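Local coordinates for protein mucin-like protocadherin (Homo sapiens, PDB 6OAE) that probably mediates, through an extracellular region that includes the two cadherin repeats of this fragment, calcium-dependent heterophilic adhesion between neighbouring microvilli of epithelial cells, at residues S7-N18 / L84-D95. Sequence-based numbering, arbitrary orientation.
With CA (calcium ion), chain C; CA (calcium ion), chain D; CA (calcium ion), chain E.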
ATOM      1  N   SER A   7       9.547 -32.091 -15.903  1.00 32.15           N
ATOM      2  CA  SER A   7      10.087 -30.747 -16.194  1.00 30.94           C
ATOM      3  C   SER A   7       8.949 -29.750 -16.459  1.00 30.91           C
ATOM      4  O   SER A   7       7.790 -30.167 -16.759  1.00 30.56           O
ATOM      5  CB  SER A   7      11.049 -30.787 -17.349  1.00 31.91           C
ATOM      6  OG  SER A   7      10.398 -31.187 -18.541  1.00 31.39           O
ATOM      7  N   VAL A   8       9.296 -28.485 -16.311  1.00 28.87           N
ATOM      8  CA  VAL A   8       8.521 -27.299 -16.739  1.00 28.41           C
ATOM      9  C   VAL A   8       9.514 -26.413 -17.487  1.00 28.67           C
ATOM     10  O   VAL A   8      10.720 -26.407 -17.091  1.00 28.77           O
ATOM     11  CB  VAL A   8       7.859 -26.587 -15.546  1.00 27.37           C
ATOM     12  CG1 VAL A   8       6.859 -27.506 -14.872  1.00 26.95           C
ATOM     13  CG2 VAL A   8       8.867 -26.057 -14.514  1.00 27.54           C
ATOM     14  N   ASN A   9       9.047 -25.721 -18.517  1.00 28.77           N
ATOM     15  CA  ASN A   9       9.865 -24.792 -19.343  1.00 30.94           C
ATOM     16  C   ASN A   9       9.986 -23.445 -18.622  1.00 27.31           C
ATOM     17  O   ASN A   9      10.835 -22.672 -19.007  1.00 25.21           O
ATOM     18  CB  ASN A   9       9.289 -24.626 -20.750  1.00 35.89           C
ATOM     19  CG  ASN A   9       8.082 -23.715 -20.825  1.00 41.49           C
ATOM     20  OD1 ASN A   9       7.165 -23.796 -20.002  1.00 50.57           O
ATOM     21  ND2 ASN A   9       8.057 -22.845 -21.824  1.00 49.14           N
ATOM     22  N   LYS A  10       9.152 -23.184 -17.616  1.00 24.01           N
ATOM     23  CA  LYS A  10       9.136 -21.887 -16.887  1.00 23.55           C
ATOM     24  C   LYS A  10       8.693 -22.160 -15.457  1.00 22.36           C
ATOM     25  O   LYS A  10       7.770 -22.943 -15.275  1.00 21.59           O
ATOM     26  CB  LYS A  10       8.224 -20.891 -17.608  1.00 23.96           C
ATOM     27  CG  LYS A  10       8.196 -19.498 -16.998  1.00 24.94           C
ATOM     28  CD  LYS A  10       7.343 -18.517 -17.761  1.00 25.34           C
ATOM     29  CE  LYS A  10       7.172 -17.228 -16.984  1.00 26.27           C
ATOM     30  NZ  LYS A  10       6.370 -16.218 -17.710  1.00 27.30           N
ATOM     31  N   ASP A  11       9.359 -21.568 -14.473  1.00 21.43           N
ATOM     32  CA  ASP A  11       9.023 -21.857 -13.058  1.00 20.92           C
ATOM     33  C   ASP A  11       8.977 -20.589 -12.215  1.00 19.97           C
ATOM     34  O   ASP A  11       8.702 -20.728 -11.016  1.00 19.67           O
ATOM     35  CB  ASP A  11       9.950 -22.944 -12.510  1.00 21.13           C
ATOM     36  CG  ASP A  11      11.422 -22.599 -12.456  1.00 22.81           C
ATOM     37  OD1 ASP A  11      11.762 -21.427 -12.695  1.00 23.23           O
ATOM     38  OD2 ASP A  11      12.221 -23.524 -12.163  1.00 24.15           O
ATOM     39  N   ILE A  12       9.230 -19.410 -12.786  1.00 19.80           N
ATOM     40  CA  ILE A  12       9.069 -18.105 -12.083  1.00 20.74           C
ATOM     41  C   ILE A  12       8.067 -17.287 -12.890  1.00 21.23           C
ATOM     42  O   ILE A  12       8.325 -17.020 -14.089  1.00 21.09           O
ATOM     43  CB  ILE A  12      10.399 -17.351 -11.890  1.00 20.63           C
ATOM     44  CG1 ILE A  12      11.393 -18.171 -11.060  1.00 21.14           C
ATOM     45  CG2 ILE A  12      10.188 -15.974 -11.275  1.00 21.51           C
ATOM     46  CD1 ILE A  12      12.772 -17.587 -11.002  1.00 21.47           C
ATOM     47  N   PHE A  13       6.976 -16.899 -12.247  1.00 21.43           N
ATOM     48  CA  PHE A  13       5.869 -16.124 -12.857  1.00 21.76           C
ATOM     49  C   PHE A  13       5.710 -14.841 -12.074  1.00 23.17           C
ATOM     50  O   PHE A  13       5.860 -14.862 -10.830  1.00 25.18           O
ATOM     51  CB  PHE A  13       4.584 -16.956 -12.875  1.00 21.28           C
ATOM     52  CG  PHE A  13       4.750 -18.231 -13.649  1.00 21.13           C
ATOM     53  CD1 PHE A  13       5.300 -19.359 -13.049  1.00 20.71           C
ATOM     54  CD2 PHE A  13       4.421 -18.290 -14.999  1.00 20.85           C
ATOM     55  CE1 PHE A  13       5.482 -20.521 -13.777  1.00 21.03           C
ATOM     56  CE2 PHE A  13       4.607 -19.447 -15.728  1.00 20.94           C
ATOM     57  CZ  PHE A  13       5.143 -20.564 -15.122  1.00 21.56           C
ATOM     58  N   GLU A  14       5.402 -13.759 -12.774  1.00 23.24           N
ATOM     59  CA  GLU A  14       5.056 -12.474 -12.157  1.00 24.76           C
ATOM     60  C   GLU A  14       3.589 -12.252 -12.446  1.00 23.95           C
ATOM     61  O   GLU A  14       3.228 -12.365 -13.613  1.00 23.28           O
ATOM     62  CB  GLU A  14       5.935 -11.358 -12.698  1.00 27.06           C
ATOM     63  CG  GLU A  14       7.278 -11.307 -12.017  1.00 30.32           C
ATOM     64  CD  GLU A  14       8.050 -10.046 -12.324  1.00 33.92           C
ATOM     65  OE1 GLU A  14       7.621  -9.295 -13.233  1.00 36.30           O
ATOM     66  OE2 GLU A  14       9.056  -9.817 -11.641  1.00 36.54           O
ATOM     67  N   VAL A  15       2.790 -12.005 -11.405  1.00 23.79           N
ATOM     68  CA  VAL A  15       1.322 -11.786 -11.524  1.00 23.12           C
ATOM     69  C   VAL A  15       0.995 -10.523 -10.731  1.00 23.64           C
ATOM     70  O   VAL A  15       1.309 -10.482  -9.564  1.00 22.90           O
ATOM     71  CB  VAL A  15       0.510 -13.003 -11.038  1.00 22.77           C
ATOM     72  CG1 VAL A  15      -0.987 -12.764 -11.164  1.00 22.88           C
ATOM     73  CG2 VAL A  15       0.900 -14.283 -11.786  1.00 23.09           C
ATOM     74  N   GLU A  16       0.379  -9.535 -11.369  1.00 24.16           N
ATOM     75  CA  GLU A  16      -0.092  -8.321 -10.664  1.00 26.02           C
ATOM     76  C   GLU A  16      -1.205  -8.736  -9.715  1.00 23.88           C
ATOM     77  O   GLU A  16      -2.071  -9.524 -10.124  1.00 23.06           O
ATOM     78  CB  GLU A  16      -0.629  -7.260 -11.614  1.00 29.36           C
ATOM     79  CG  GLU A  16       0.411  -6.765 -12.580  1.00 33.96           C
ATOM     80  CD  GLU A  16       0.176  -5.354 -13.091  1.00 37.97           C
ATOM     81  OE1 GLU A  16      -0.986  -4.865 -13.045  1.00 40.56           O
ATOM     82  OE2 GLU A  16       1.156  -4.755 -13.521  1.00 43.06           O
ATOM     83  N   GLU A  17      -1.180  -8.228  -8.491  1.00 23.08           N
ATOM     84  CA  GLU A  17      -2.253  -8.541  -7.520  1.00 22.00           C
ATOM     85  C   GLU A  17      -3.581  -8.111  -8.130  1.00 21.06           C
ATOM     86  O   GLU A  17      -3.581  -7.204  -8.998  1.00 20.17           O
ATOM     87  CB  GLU A  17      -2.007  -7.888  -6.174  1.00 21.24           C
ATOM     88  CG  GLU A  17      -1.912  -6.380  -6.220  1.00 21.60           C
ATOM     89  CD  GLU A  17      -2.033  -5.747  -4.851  1.00 22.83           C
ATOM     90  OE1 GLU A  17      -1.520  -4.632  -4.682  1.00 22.21           O
ATOM     91  OE2 GLU A  17      -2.639  -6.370  -3.974  1.00 22.32           O
ATOM     92  N   ASN A  18      -4.665  -8.776  -7.722  1.00 21.59           N
ATOM     93  CA  ASN A  18      -6.054  -8.524  -8.181  1.00 22.45           C
ATOM     94  C   ASN A  18      -6.255  -9.022  -9.621  1.00 22.98           C
ATOM     95  O   ASN A  18      -7.321  -8.772 -10.149  1.00 24.46           O
ATOM     96  CB  ASN A  18      -6.456  -7.055  -8.001  1.00 22.36           C
ATOM     97  CG  ASN A  18      -6.205  -6.598  -6.581  1.00 23.02           C
ATOM     98  OD1 ASN A  18      -6.356  -7.382  -5.644  1.00 23.50           O
ATOM     99  ND2 ASN A  18      -5.810  -5.344  -6.410  1.00 22.73           N
ATOM    100  N   LEU A  84       9.841 -30.459  -8.259  1.00 32.55           N
ATOM    101  CA  LEU A  84      10.047 -29.159  -8.937  1.00 32.00           C
ATOM    102  C   LEU A  84       9.451 -28.080  -8.032  1.00 30.44           C
ATOM    103  O   LEU A  84       8.543 -28.399  -7.276  1.00 27.27           O
ATOM    104  CB  LEU A  84       9.334 -29.211 -10.290  1.00 33.52           C
ATOM    105  CG  LEU A  84      10.073 -29.799 -11.491  1.00 36.06           C
ATOM    106  CD1 LEU A  84      11.007 -30.927 -11.145  1.00 38.39           C
ATOM    107  CD2 LEU A  84       9.083 -30.251 -12.551  1.00 36.90           C
ATOM    108  N   ARG A  85       9.966 -26.855  -8.086  1.00 29.76           N
ATOM    109  CA  ARG A  85       9.329 -25.684  -7.441  1.00 29.21           C
ATOM    110  C   ARG A  85       8.880 -24.720  -8.534  1.00 25.78           C
ATOM    111  O   ARG A  85       9.602 -24.553  -9.552  1.00 23.02           O
ATOM    112  CB  ARG A  85      10.261 -24.963  -6.459  1.00 33.07           C
ATOM    113  CG  ARG A  85      10.827 -25.861  -5.370  1.00 36.61           C
ATOM    114  CD  ARG A  85       9.772 -26.680  -4.631  1.00 40.69           C
ATOM    115  NE  ARG A  85      10.449 -27.638  -3.771  1.00 43.96           N
ATOM    116  CZ  ARG A  85      10.949 -27.339  -2.579  1.00 46.73           C
ATOM    117  NH1 ARG A  85      10.828 -26.112  -2.095  1.00 48.86           N
ATOM    118  NH2 ARG A  85      11.561 -28.269  -1.864  1.00 48.40           N
ATOM    119  N   VAL A  86       7.726 -24.113  -8.321  1.00 23.84           N
ATOM    120  CA  VAL A  86       7.240 -22.967  -9.130  1.00 23.42           C
ATOM    121  C   VAL A  86       6.946 -21.827  -8.174  1.00 23.15           C
ATOM    122  O   VAL A  86       6.254 -22.072  -7.147  1.00 22.78           O
ATOM    123  CB  VAL A  86       6.001 -23.306  -9.958  1.00 23.88           C
ATOM    124  CG1 VAL A  86       5.436 -22.037 -10.609  1.00 24.66           C
ATOM    125  CG2 VAL A  86       6.301 -24.383 -10.983  1.00 24.77           C
ATOM    126  N   PHE A  87       7.441 -20.635  -8.499  1.00 22.88           N
ATOM    127  CA  PHE A  87       7.204 -19.400  -7.725  1.00 23.66           C
ATOM    128  C   PHE A  87       6.326 -18.440  -8.517  1.00 22.84           C
ATOM    129  O   PHE A  87       6.615 -18.180  -9.693  1.00 21.79           O
ATOM    130  CB  PHE A  87       8.535 -18.751  -7.376  1.00 26.41           C
ATOM    131  CG  PHE A  87       9.280 -19.453  -6.266  1.00 28.31           C
ATOM    132  CD1 PHE A  87       8.846 -20.658  -5.731  1.00 31.11           C
ATOM    133  CD2 PHE A  87      10.439 -18.912  -5.756  1.00 31.35           C
ATOM    134  CE1 PHE A  87       9.545 -21.268  -4.703  1.00 32.61           C
ATOM    135  CE2 PHE A  87      11.129 -19.526  -4.726  1.00 31.12           C
ATOM    136  CZ  PHE A  87      10.677 -20.698  -4.201  1.00 31.55           C
ATOM    137  N   VAL A  88       5.294 -17.930  -7.863  1.00 21.84           N
ATOM    138  CA  VAL A  88       4.525 -16.769  -8.370  1.00 21.55           C
ATOM    139  C   VAL A  88       4.921 -15.577  -7.506  1.00 21.22           C
ATOM    140  O   VAL A  88       4.582 -15.554  -6.312  1.00 21.93           O
ATOM    141  CB  VAL A  88       3.011 -16.989  -8.383  1.00 21.40           C
ATOM    142  CG1 VAL A  88       2.305 -15.736  -8.876  1.00 22.07           C
ATOM    143  CG2 VAL A  88       2.619 -18.190  -9.227  1.00 21.96           C
ATOM    144  N   SER A  89       5.632 -14.644  -8.102  1.00 21.31           N
ATOM    145  CA  SER A  89       5.979 -13.355  -7.498  1.00 22.44           C
ATOM    146  C   SER A  89       4.799 -12.411  -7.751  1.00 21.74           C
ATOM    147  O   SER A  89       4.530 -12.105  -8.919  1.00 21.85           O
ATOM    148  CB  SER A  89       7.253 -12.849  -8.057  1.00 23.82           C
ATOM    149  OG  SER A  89       7.518 -11.566  -7.537  1.00 27.43           O
ATOM    150  N   VAL A  90       4.120 -11.971  -6.693  1.00 22.24           N
ATOM    151  CA  VAL A  90       2.946 -11.067  -6.795  1.00 22.47           C
ATOM    152  C   VAL A  90       3.454  -9.622  -6.815  1.00 24.51           C
ATOM    153  O   VAL A  90       4.242  -9.260  -5.928  1.00 26.13           O
ATOM    154  CB  VAL A  90       1.955 -11.296  -5.647  1.00 22.13           C
ATOM    155  CG1 VAL A  90       0.751 -10.378  -5.788  1.00 21.97           C
ATOM    156  CG2 VAL A  90       1.526 -12.753  -5.563  1.00 22.34           C
ATOM    157  N   LEU A  91       2.990  -8.827  -7.774  1.00 25.44           N
ATOM    158  CA  LEU A  91       3.431  -7.429  -7.967  1.00 26.48           C
ATOM    159  C   LEU A  91       2.416  -6.507  -7.301  1.00 26.19           C
ATOM    160  O   LEU A  91       1.188  -6.690  -7.497  1.00 22.84           O
ATOM    161  CB  LEU A  91       3.554  -7.092  -9.452  1.00 28.09           C
ATOM    162  CG  LEU A  91       4.497  -7.972 -10.266  1.00 30.88           C
ATOM    163  CD1 LEU A  91       4.564  -7.480 -11.705  1.00 31.06           C
ATOM    164  CD2 LEU A  91       5.885  -8.037  -9.641  1.00 31.57           C
ATOM    165  N   ASP A  92       2.925  -5.541  -6.555  1.00 25.89           N
ATOM    166  CA  ASP A  92       2.081  -4.557  -5.843  1.00 26.74           C
ATOM    167  C   ASP A  92       1.407  -3.638  -6.863  1.00 26.67           C
ATOM    168  O   ASP A  92       2.059  -3.219  -7.874  1.00 25.21           O
ATOM    169  CB  ASP A  92       2.884  -3.761  -4.812  1.00 28.30           C
ATOM    170  CG  ASP A  92       2.011  -2.774  -4.060  1.00 29.31           C
ATOM    171  OD1 ASP A  92       0.834  -3.148  -3.712  1.00 27.82           O
ATOM    172  OD2 ASP A  92       2.481  -1.622  -3.863  1.00 31.74           O
ATOM    173  N   VAL A  93       0.142  -3.354  -6.610  1.00 25.42           N
ATOM    174  CA  VAL A  93      -0.706  -2.374  -7.334  1.00 26.56           C
ATOM    175  C   VAL A  93      -1.110  -1.313  -6.300  1.00 25.95           C
ATOM    176  O   VAL A  93      -1.245  -1.659  -5.092  1.00 24.90           O
ATOM    177  CB  VAL A  93      -1.914  -3.091  -7.970  1.00 28.05           C
ATOM    178  CG1 VAL A  93      -3.019  -2.127  -8.407  1.00 29.95           C
ATOM    179  CG2 VAL A  93      -1.475  -3.979  -9.139  1.00 29.13           C
ATOM    180  N   ASN A  94      -1.279  -0.070  -6.734  1.00 25.94           N
ATOM    181  CA  ASN A  94      -1.821   1.008  -5.869  1.00 26.01           C
ATOM    182  C   ASN A  94      -3.327   0.758  -5.751  1.00 25.21           C
ATOM    183  O   ASN A  94      -4.100   1.360  -6.528  1.00 23.73           O
ATOM    184  CB  ASN A  94      -1.441   2.399  -6.412  1.00 26.95           C
ATOM    185  CG  ASN A  94      -1.972   3.511  -5.535  1.00 27.04           C
ATOM    186  OD1 ASN A  94      -2.445   3.239  -4.438  1.00 25.03           O
ATOM    187  ND2 ASN A  94      -1.906   4.750  -6.011  1.00 27.91           N
ATOM    188  N   ASP A  95      -3.741  -0.125  -4.837  1.00 24.55           N
ATOM    189  CA  ASP A  95      -5.149  -0.586  -4.716  1.00 25.55           C
ATOM    190  C   ASP A  95      -5.768  -0.166  -3.368  1.00 25.71           C
ATOM    191  O   ASP A  95      -6.931  -0.564  -3.109  1.00 26.48           O
ATOM    192  CB  ASP A  95      -5.258  -2.103  -4.959  1.00 24.54           C
ATOM    193  CG  ASP A  95      -4.523  -3.009  -3.989  1.00 24.05           C
ATOM    194  OD1 ASP A  95      -3.544  -2.555  -3.370  1.00 24.76           O
ATOM    195  OD2 ASP A  95      -4.933  -4.214  -3.859  1.00 23.31           O
TER
HETATM  196 CA    CA C 302      -1.296  -2.917  -3.096  1.00 21.83          CA
HETATM  197 CA    CA D 303      -4.165  -5.627  -2.332  1.00 23.27          CA
HETATM  198 CA    CA E 304      -2.240   3.580  -2.108  1.00 23.42          CA
HETATM  199  O   HOH W   1      11.507 -26.017 -11.192  1.00 30.93           O
HETATM  200  O   HOH W   2       9.361 -10.531  -9.261  1.00 46.95           O
HETATM  201  O   HOH W   3      -6.031  -6.988  -3.015  1.00 21.40           O
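Phe13 sets the edge of its ring against Val86, CE1 meeting CG1 at 3.5 Å, and Val15 CG2 packs on Val88 CG1 on the same buried face. They lie on one side of the parallel pair that edge strand 12-16 makes with strand 79-91 in a cadherin-repeat sheet. Backbone hydrogen bonds alternate in direction, from Phe87 N to Asp11 O through to Glu17 N on Leu91 O (3.0 Å). On the other face, Leu91 lies obliquely against the extended Glu14, its CD1 3.9 Å from OE1, while a water links Glu14 OE2 to Ser89 OG. With only an alanine methyl in place of Leu91, the Glu14 carboxylate would lose the two methyls beside it and would probably swing more freely. Beyond the strands the contact turns polar at the calcium-binding linker between the repeats. With CG between its backbone N and carbonyl carbon (chi1 59°), Glu17 sends its carboxylate between two calcium ions, one on each oxygen; Asp95 bridges the same pair, and Asp92 OD1 and Val93 O join OE1 on one ion, completed by Glu63 and Asp131. Glu17 OE1 also accepts Val93 N through its anti lone pair (2.8 Å). Asn18 ND2 reaches Asp95 OD2 from above the carboxylate plane, 2.9 Å away.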